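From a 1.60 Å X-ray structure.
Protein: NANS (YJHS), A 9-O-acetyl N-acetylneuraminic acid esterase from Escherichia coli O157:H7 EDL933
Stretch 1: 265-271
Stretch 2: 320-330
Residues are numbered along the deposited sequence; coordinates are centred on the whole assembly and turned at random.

Stretch 1, residues 265-271: IIFVDFQ
Stretch 2 320-330: GIISDRFVEAI

A short strand, 265-268, runs into a loop, 269-271, and packs against a helix that spans 320-330 and continues beyond both ends. Strand and helix run nearly antiparallel, at 150°, with axes 9.1 Å apart at closest approach; V268 CA lies 6.5 Å from F326 CA, and F270 CA 6.2 Å from I322 CA. The helix (phi/psi roughly -55° to -75°/-30° to -50° for 321-330) has a wider pi-type turn at 320-322, with i to i+4 bonds throughout, such as A329 N to R325 O, 3.0 Å.

Strand alternation (phi near -110°, psi near 115°; -78°/126° at F267) sets the pattern. I266 (chi1 m, chi2 104°) points toward the helix, I266 CG2 lying 4.4 Å from A329 CB, while F267 (chi1 t) points away. V268 (chi1 t) points toward the helix. Its two methyls suit a buried spot: V268 CG2 lies 3.8 Å from A329 CB, where the small alanine permits close approach, and V268 CG1 sits 4.2 Å from the F326 ring centroid, 4° off the normal, a CH-pi contact. F326 has chi1 -85° and chi2 101°.

At D269 (-118°/171°, chi1 p, chi2 -4°), CB points away, yet the carboxylate comes back to R325. That arginine, with chi1 to chi3 all m and chi4 165°, reads backbone and side chain together: R325 NE donates to D269 O at 2.8 Å, and R325 NH2 to D269 OD1 at 2.9 Å in a salt bridge. R325 NH1 also forms a salt bridge with E328 OE1, 3.0 Å, three residues on.

F270 (-128°/-19°, chi1 -43°, chi2 -63°) starts sideways, but its broad ring reaches the helix, and F270 is the residue most covered in this contact. I322 CG1 (chi1 m, chi2 t) lies over one face, 4.1 Å from the F270 ring centroid; R325 CB and F326 CE1 meet the edge, F270 CZ being 3.8 Å from F326 CE1. F270 O lies 3.7 Å from I321 CG1 (chi1 t, chi2 p).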

# COMPACT_ATOMS: atom_id res chain seq x y z
N ILE A 265 -7.20 -7.16 14.32
CA ILE A 265 -7.41 -7.14 12.89
C ILE A 265 -8.52 -6.13 12.70
O ILE A 265 -9.66 -6.36 13.13
CB ILE A 265 -7.78 -8.55 12.33
CG1 ILE A 265 -6.73 -9.61 12.74
CG2 ILE A 265 -8.01 -8.49 10.79
CD1 ILE A 265 -5.33 -9.46 12.13
N ILE A 266 -8.18 -5.00 12.06
CA ILE A 266 -9.11 -3.88 12.01
C ILE A 266 -9.53 -3.62 10.56
O ILE A 266 -8.70 -3.26 9.73
CB ILE A 266 -8.49 -2.62 12.65
CG1 ILE A 266 -8.13 -2.88 14.12
CG2 ILE A 266 -9.45 -1.42 12.60
CD1 ILE A 266 -6.67 -3.06 14.31
N PHE A 267 -10.82 -3.83 10.30
CA PHE A 267 -11.37 -3.62 8.97
C PHE A 267 -11.58 -2.15 8.68
O PHE A 267 -12.23 -1.41 9.45
CB PHE A 267 -12.69 -4.38 8.80
CG PHE A 267 -13.27 -4.29 7.43
CD1 PHE A 267 -12.59 -4.83 6.32
CD2 PHE A 267 -14.52 -3.73 7.24
CE1 PHE A 267 -13.18 -4.76 5.03
CE2 PHE A 267 -15.09 -3.65 5.97
CZ PHE A 267 -14.43 -4.18 4.89
N VAL A 268 -11.02 -1.70 7.56
CA VAL A 268 -11.13 -0.31 7.16
C VAL A 268 -11.95 -0.23 5.88
O VAL A 268 -11.52 -0.74 4.86
CB VAL A 268 -9.71 0.33 6.94
CG1 VAL A 268 -9.87 1.76 6.49
CG2 VAL A 268 -8.87 0.26 8.19
N ASP A 269 -13.12 0.42 5.91
CA ASP A 269 -13.88 0.57 4.69
C ASP A 269 -14.09 2.01 4.24
O ASP A 269 -13.74 2.94 4.97
CB ASP A 269 -15.18 -0.25 4.75
CG ASP A 269 -16.17 0.27 5.75
OD1 ASP A 269 -15.88 1.23 6.48
OD2 ASP A 269 -17.29 -0.31 5.78
N PHE A 270 -14.62 2.21 3.03
CA PHE A 270 -14.59 3.55 2.41
C PHE A 270 -15.93 4.03 1.92
O PHE A 270 -16.12 5.22 1.66
CB PHE A 270 -13.63 3.53 1.21
CG PHE A 270 -12.33 2.79 1.49
CD1 PHE A 270 -11.48 3.24 2.47
CD2 PHE A 270 -12.00 1.60 0.78
CE1 PHE A 270 -10.29 2.57 2.77
CE2 PHE A 270 -10.80 0.90 1.08
CZ PHE A 270 -9.95 1.40 2.08
N GLN A 271 -16.86 3.09 1.73
CA GLN A 271 -18.14 3.52 1.20
C GLN A 271 -19.29 2.67 1.71
O GLN A 271 -19.08 1.63 2.38
CB GLN A 271 -18.11 3.64 -0.33
CG GLN A 271 -17.78 2.42 -1.08
CD GLN A 271 -17.26 2.65 -2.53
OE1 GLN A 271 -16.56 1.80 -3.02
NE2 GLN A 271 -17.66 3.75 -3.22
N GLY A 320 -7.94 11.10 -0.93
CA GLY A 320 -9.05 11.51 -0.09
C GLY A 320 -9.51 10.44 0.89
O GLY A 320 -8.85 10.15 1.88
N ILE A 321 -10.67 9.85 0.61
CA ILE A 321 -11.34 9.01 1.59
C ILE A 321 -10.51 7.80 1.98
O ILE A 321 -10.56 7.37 3.12
CB ILE A 321 -12.75 8.56 1.07
CG1 ILE A 321 -13.54 7.82 2.16
CG2 ILE A 321 -12.63 7.68 -0.19
CD1 ILE A 321 -13.87 8.64 3.43
N ILE A 322 -9.73 7.24 1.05
CA ILE A 322 -8.99 6.00 1.42
C ILE A 322 -7.94 6.30 2.49
O ILE A 322 -7.86 5.64 3.53
CB ILE A 322 -8.34 5.33 0.20
CG1 ILE A 322 -9.42 4.84 -0.77
CG2 ILE A 322 -7.32 4.24 0.61
CD1 ILE A 322 -8.90 4.41 -2.08
N SER A 323 -7.14 7.33 2.26
CA SER A 323 -6.15 7.70 3.26
C SER A 323 -6.80 8.30 4.49
O SER A 323 -6.31 8.05 5.58
CB SER A 323 -5.08 8.62 2.66
OG SER A 323 -5.71 9.67 1.95
N ASP A 324 -7.94 8.99 4.34
CA ASP A 324 -8.70 9.46 5.52
C ASP A 324 -9.05 8.31 6.43
O ASP A 324 -8.86 8.39 7.63
CB ASP A 324 -10.00 10.15 5.10
CG ASP A 324 -9.80 11.54 4.56
OD1 ASP A 324 -8.71 12.12 4.72
OD2 ASP A 324 -10.78 12.07 3.95
N ARG A 325 -9.56 7.22 5.84
CA ARG A 325 -10.15 6.15 6.67
C ARG A 325 -9.05 5.35 7.35
O ARG A 325 -9.20 4.94 8.52
CB ARG A 325 -11.08 5.27 5.82
CG ARG A 325 -12.37 5.95 5.44
CD ARG A 325 -13.28 6.14 6.68
NE ARG A 325 -14.11 4.96 6.94
CZ ARG A 325 -14.78 4.69 8.08
NH1 ARG A 325 -14.67 5.46 9.15
NH2 ARG A 325 -15.52 3.59 8.15
N PHE A 326 -7.93 5.12 6.66
CA PHE A 326 -6.80 4.48 7.35
C PHE A 326 -6.29 5.31 8.50
O PHE A 326 -6.04 4.75 9.56
CB PHE A 326 -5.64 4.19 6.39
CG PHE A 326 -5.80 2.89 5.65
CD1 PHE A 326 -6.26 2.87 4.34
CD2 PHE A 326 -5.51 1.68 6.29
CE1 PHE A 326 -6.46 1.66 3.66
CE2 PHE A 326 -5.70 0.47 5.62
CZ PHE A 326 -6.19 0.47 4.31
N VAL A 327 -6.10 6.61 8.27
CA VAL A 327 -5.58 7.48 9.32
C VAL A 327 -6.54 7.52 10.51
O VAL A 327 -6.10 7.45 11.66
CB VAL A 327 -5.21 8.88 8.78
CG1 VAL A 327 -4.88 9.85 9.91
CG2 VAL A 327 -4.02 8.73 7.78
N GLU A 328 -7.84 7.61 10.26
CA GLU A 328 -8.83 7.56 11.35
C GLU A 328 -8.64 6.25 12.17
O GLU A 328 -8.66 6.26 13.41
CB GLU A 328 -10.25 7.58 10.80
CG GLU A 328 -10.73 8.86 10.14
CD GLU A 328 -12.00 8.60 9.29
OE1 GLU A 328 -12.80 7.71 9.70
OE2 GLU A 328 -12.17 9.25 8.22
N ALA A 329 -8.49 5.12 11.47
CA ALA A 329 -8.34 3.83 12.14
C ALA A 329 -7.04 3.69 12.93
O ALA A 329 -7.03 3.10 14.03
CB ALA A 329 -8.53 2.68 11.15
N ILE A 330 -5.96 4.21 12.37
CA ILE A 330 -4.67 4.11 13.02
C ILE A 330 -4.63 4.99 14.30
O ILE A 330 -4.22 4.54 15.35
CB ILE A 330 -3.56 4.54 12.04
CG1 ILE A 330 -3.43 3.51 10.90
CG2 ILE A 330 -2.24 4.76 12.79
CD1 ILE A 330 -2.62 4.11 9.69